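Local atomic coordinates of 6-phosphogluconolactonase (Shewanella baltica, PDB entry 3NWP), a protein that probably hydrolyses 6-phosphogluconolactone to 6-phosphogluconate, the second step of the oxidative pentose phosphate pathway. Residues A156-V164 / R175-I183. Residues are numbered along the deposited sequence; the frame is centred on the assembly and turned at random. Where two conformers were deposited one is given.
Sequences ALTTQALCV and RITLSKSAI
The contact belongs to the antiparallel beta hairpin of strands 163-166 and 175-178, together with the T159-L162 turn leading into it, which lies against the start of helix 180-184. V164 and T177 form a hydrogen-bonded pair, V164 N to T177 O and T177 N to V164 O, each 2.9 Å. Their side chains lie side by side and point the same way, V164 CG2 3.9 Å from T177 CG2. Two residues before V164, L162 O receives S179 N from above its carbonyl plane, and L162 CD2 packs on A182 CB. S179 is the N-cap, its OG set between its backbone N and carbonyl carbon (chi1 59°). From there the hydroxyl donates to A161 O at 2.7 Å, in the carbonyl plane. It also accepts from A182 N, 3.1 Å from OG. Replacing S179 by alanine removes the OG that both bonds use, and is likely to leave A182 N without its cap and A161 O without this donor, weakening the tie between turn and helix start. S179 CB also presses tightly on T159 CG2, 3.5 Å away. S181 OG donates to T159 O at 2.8 Å, and a water joins A156 O, T159 O and S181 N. The end of helix 153-158 is held too: K180 N bonds A156 O almost straight (168°), while K180 NZ reaches L157 O weakly. Beyond the hairpin, strand 175-178 pairs antiparallel with strand 66-74, and helix 112-122 packs against C163 and I176.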
loop_
_atom_site.group_PDB
_atom_site.type_symbol
_atom_site.label_atom_id
_atom_site.label_comp_id
_atom_site.label_asym_id
_atom_site.label_seq_id
_atom_site.Cartn_x
_atom_site.Cartn_y
_atom_site.Cartn_z
ATOM N N ALA A 156 4.962 11.847 -8.849
ATOM C CA ALA A 156 4.885 10.625 -8.034
ATOM C C ALA A 156 5.644 9.478 -8.679
ATOM O O ALA A 156 6.266 8.678 -7.982
ATOM C CB ALA A 156 3.445 10.258 -7.770
ATOM N N LEU A 157 5.554 9.371 -10.001
ATOM C CA LEU A 157 6.166 8.250 -10.753
ATOM C C LEU A 157 7.663 8.367 -10.941
ATOM O O LEU A 157 8.323 7.391 -11.279
ATOM C CB LEU A 157 5.467 8.078 -12.116
ATOM C CG LEU A 157 3.984 7.732 -12.044
ATOM C CD1 LEU A 157 3.449 7.686 -13.456
ATOM C CD2 LEU A 157 3.761 6.383 -11.260
ATOM N N THR A 158 8.210 9.590 -10.782
ATOM C CA THR A 158 9.615 9.827 -11.112
ATOM C C THR A 158 10.518 10.468 -10.027
ATOM O O THR A 158 11.770 10.401 -10.147
ATOM C CB THR A 158 9.729 10.633 -12.431
ATOM O OG1 THR A 158 9.122 11.915 -12.244
ATOM C CG2 THR A 158 9.061 9.886 -13.598
ATOM N N THR A 159 9.924 10.970 -8.963
ATOM C CA THR A 159 10.669 11.545 -7.862
ATOM C C THR A 159 11.521 10.520 -7.153
ATOM O O THR A 159 11.190 9.314 -7.139
ATOM C CB THR A 159 9.768 12.245 -6.878
ATOM O OG1 THR A 159 10.571 13.015 -5.965
ATOM C CG2 THR A 159 8.911 11.245 -6.036
ATOM N N GLN A 160 12.634 10.977 -6.590
ATOM C CA GLN A 160 13.374 10.163 -5.617
ATOM C C GLN A 160 12.984 10.423 -4.206
ATOM O O GLN A 160 13.433 9.682 -3.309
ATOM C CB GLN A 160 14.891 10.393 -5.819
ATOM C CG GLN A 160 15.428 9.901 -7.158
ATOM C CD GLN A 160 15.361 8.380 -7.245
ATOM O OE1 GLN A 160 14.735 7.832 -8.135
ATOM N NE2 GLN A 160 15.867 7.728 -6.235
ATOM N N ALA A 161 12.120 11.419 -3.931
ATOM C CA ALA A 161 11.639 11.616 -2.580
ATOM C C ALA A 161 10.755 10.442 -2.166
ATOM O O ALA A 161 10.119 9.826 -3.011
ATOM C CB ALA A 161 10.831 12.909 -2.453
ATOM N N LEU A 162 10.708 10.154 -0.895
ATOM C CA LEU A 162 9.900 9.031 -0.431
ATOM C C LEU A 162 8.398 9.258 -0.543
ATOM O O LEU A 162 7.643 8.299 -0.693
ATOM C CB LEU A 162 10.262 8.652 1.019
ATOM C CG LEU A 162 11.656 8.014 1.180
ATOM C CD1 LEU A 162 11.819 7.855 2.723
ATOM C CD2 LEU A 162 11.794 6.637 0.483
ATOM N N CYS A 163 7.957 10.516 -0.404
ATOM C CA CYS A 163 6.532 10.816 -0.530
ATOM C C CYS A 163 6.329 12.209 -1.088
ATOM O O CYS A 163 7.189 13.092 -0.948
ATOM C CB CYS A 163 5.794 10.575 0.738
ATOM S SG CYS A 163 6.449 11.419 2.148
ATOM N N VAL A 164 5.199 12.362 -1.759
ATOM C CA VAL A 164 4.848 13.607 -2.417
ATOM C C VAL A 164 3.374 13.841 -2.292
ATOM O O VAL A 164 2.602 12.908 -2.032
ATOM C CB VAL A 164 5.235 13.661 -3.873
ATOM C CG1 VAL A 164 6.766 13.530 -4.051
ATOM C CG2 VAL A 164 4.469 12.659 -4.717
ATOM N N ARG A 175 -3.930 14.606 -0.995
ATOM C CA ARG A 175 -3.303 13.338 -0.669
ATOM C C ARG A 175 -1.809 13.505 -0.478
ATOM O O ARG A 175 -1.157 14.354 -1.110
ATOM C CB ARG A 175 -3.502 12.294 -1.794
ATOM C CG ARG A 175 -4.937 12.147 -2.318
ATOM C CD ARG A 175 -5.832 11.704 -1.228
ATOM N NE ARG A 175 -7.201 11.454 -1.670
ATOM C CZ ARG A 175 -7.686 10.242 -2.009
ATOM N NH1 ARG A 175 -6.881 9.172 -2.015
ATOM N NH2 ARG A 175 -8.970 10.107 -2.341
ATOM N N ILE A 176 -1.277 12.654 0.381
ATOM C CA ILE A 176 0.144 12.372 0.383
ATOM C C ILE A 176 0.250 10.926 -0.084
ATOM O O ILE A 176 -0.611 10.094 0.209
ATOM C CB ILE A 176 0.718 12.617 1.769
ATOM C CG1 ILE A 176 2.211 12.424 1.804
ATOM C CG2 ILE A 176 0.041 11.764 2.821
ATOM C CD1 ILE A 176 2.848 13.353 2.841
ATOM N N THR A 177 1.290 10.652 -0.832
ATOM C CA THR A 177 1.525 9.292 -1.308
ATOM C C THR A 177 2.982 8.942 -1.202
ATOM O O THR A 177 3.866 9.752 -1.520
ATOM C CB THR A 177 1.030 9.155 -2.760
ATOM O OG1 THR A 177 1.005 7.749 -3.141
ATOM C CG2 THR A 177 1.885 9.912 -3.780
ATOM N N LEU A 178 3.258 7.678 -0.941
ATOM C CA LEU A 178 4.597 7.186 -1.213
ATOM C C LEU A 178 4.815 7.239 -2.715
ATOM O O LEU A 178 3.925 7.054 -3.514
ATOM C CB LEU A 178 4.823 5.764 -0.639
ATOM C CG LEU A 178 4.707 5.567 0.858
ATOM C CD1 LEU A 178 5.258 4.151 1.293
ATOM C CD2 LEU A 178 5.332 6.676 1.688
ATOM N N SER A 179 6.058 7.468 -3.110
ATOM C CA SER A 179 6.451 7.542 -4.494
ATOM C C SER A 179 6.621 6.165 -5.118
ATOM O O SER A 179 6.750 5.184 -4.418
ATOM C CB SER A 179 7.780 8.277 -4.639
ATOM O OG SER A 179 8.803 7.626 -3.902
ATOM N N LYS A 180 6.607 6.116 -6.442
ATOM C CA LYS A 180 6.951 4.872 -7.125
ATOM C C LYS A 180 8.320 4.372 -6.709
ATOM O O LYS A 180 8.514 3.162 -6.420
ATOM C CB LYS A 180 6.854 5.037 -8.633
ATOM C CG LYS A 180 7.063 3.755 -9.427
ATOM C CD LYS A 180 7.466 4.059 -10.873
ATOM C CE LYS A 180 8.939 4.387 -11.001
ATOM N NZ LYS A 180 9.254 4.830 -12.400
ATOM N N SER A 181 9.311 5.247 -6.686
ATOM C CA SER A 181 10.646 4.803 -6.326
ATOM C C SER A 181 10.653 4.160 -4.931
ATOM O O SER A 181 11.313 3.122 -4.711
ATOM C CB SER A 181 11.666 5.940 -6.438
ATOM O OG SER A 181 11.320 6.991 -5.618
ATOM N N ALA A 182 9.902 4.733 -3.993
ATOM C CA ALA A 182 9.797 4.150 -2.633
ATOM C C ALA A 182 9.088 2.797 -2.662
ATOM O O ALA A 182 9.533 1.821 -2.041
ATOM C CB ALA A 182 9.024 5.107 -1.688
ATOM N N ILE A 183 7.960 2.729 -3.345
ATOM C CA ILE A 183 7.118 1.483 -3.379
ATOM C C ILE A 183 7.875 0.366 -4.052
ATOM O O ILE A 183 7.789 -0.796 -3.608
ATOM C CB ILE A 183 5.766 1.767 -4.063
ATOM C CG1 ILE A 183 4.868 2.630 -3.194
ATOM C CG2 ILE A 183 4.991 0.487 -4.546
ATOM C CD1 ILE A 183 4.342 1.993 -1.865
HETATM O O HOH W 1 9.080 7.851 -8.000
HETATM O O HOH W 2 12.071 7.105 -2.949
#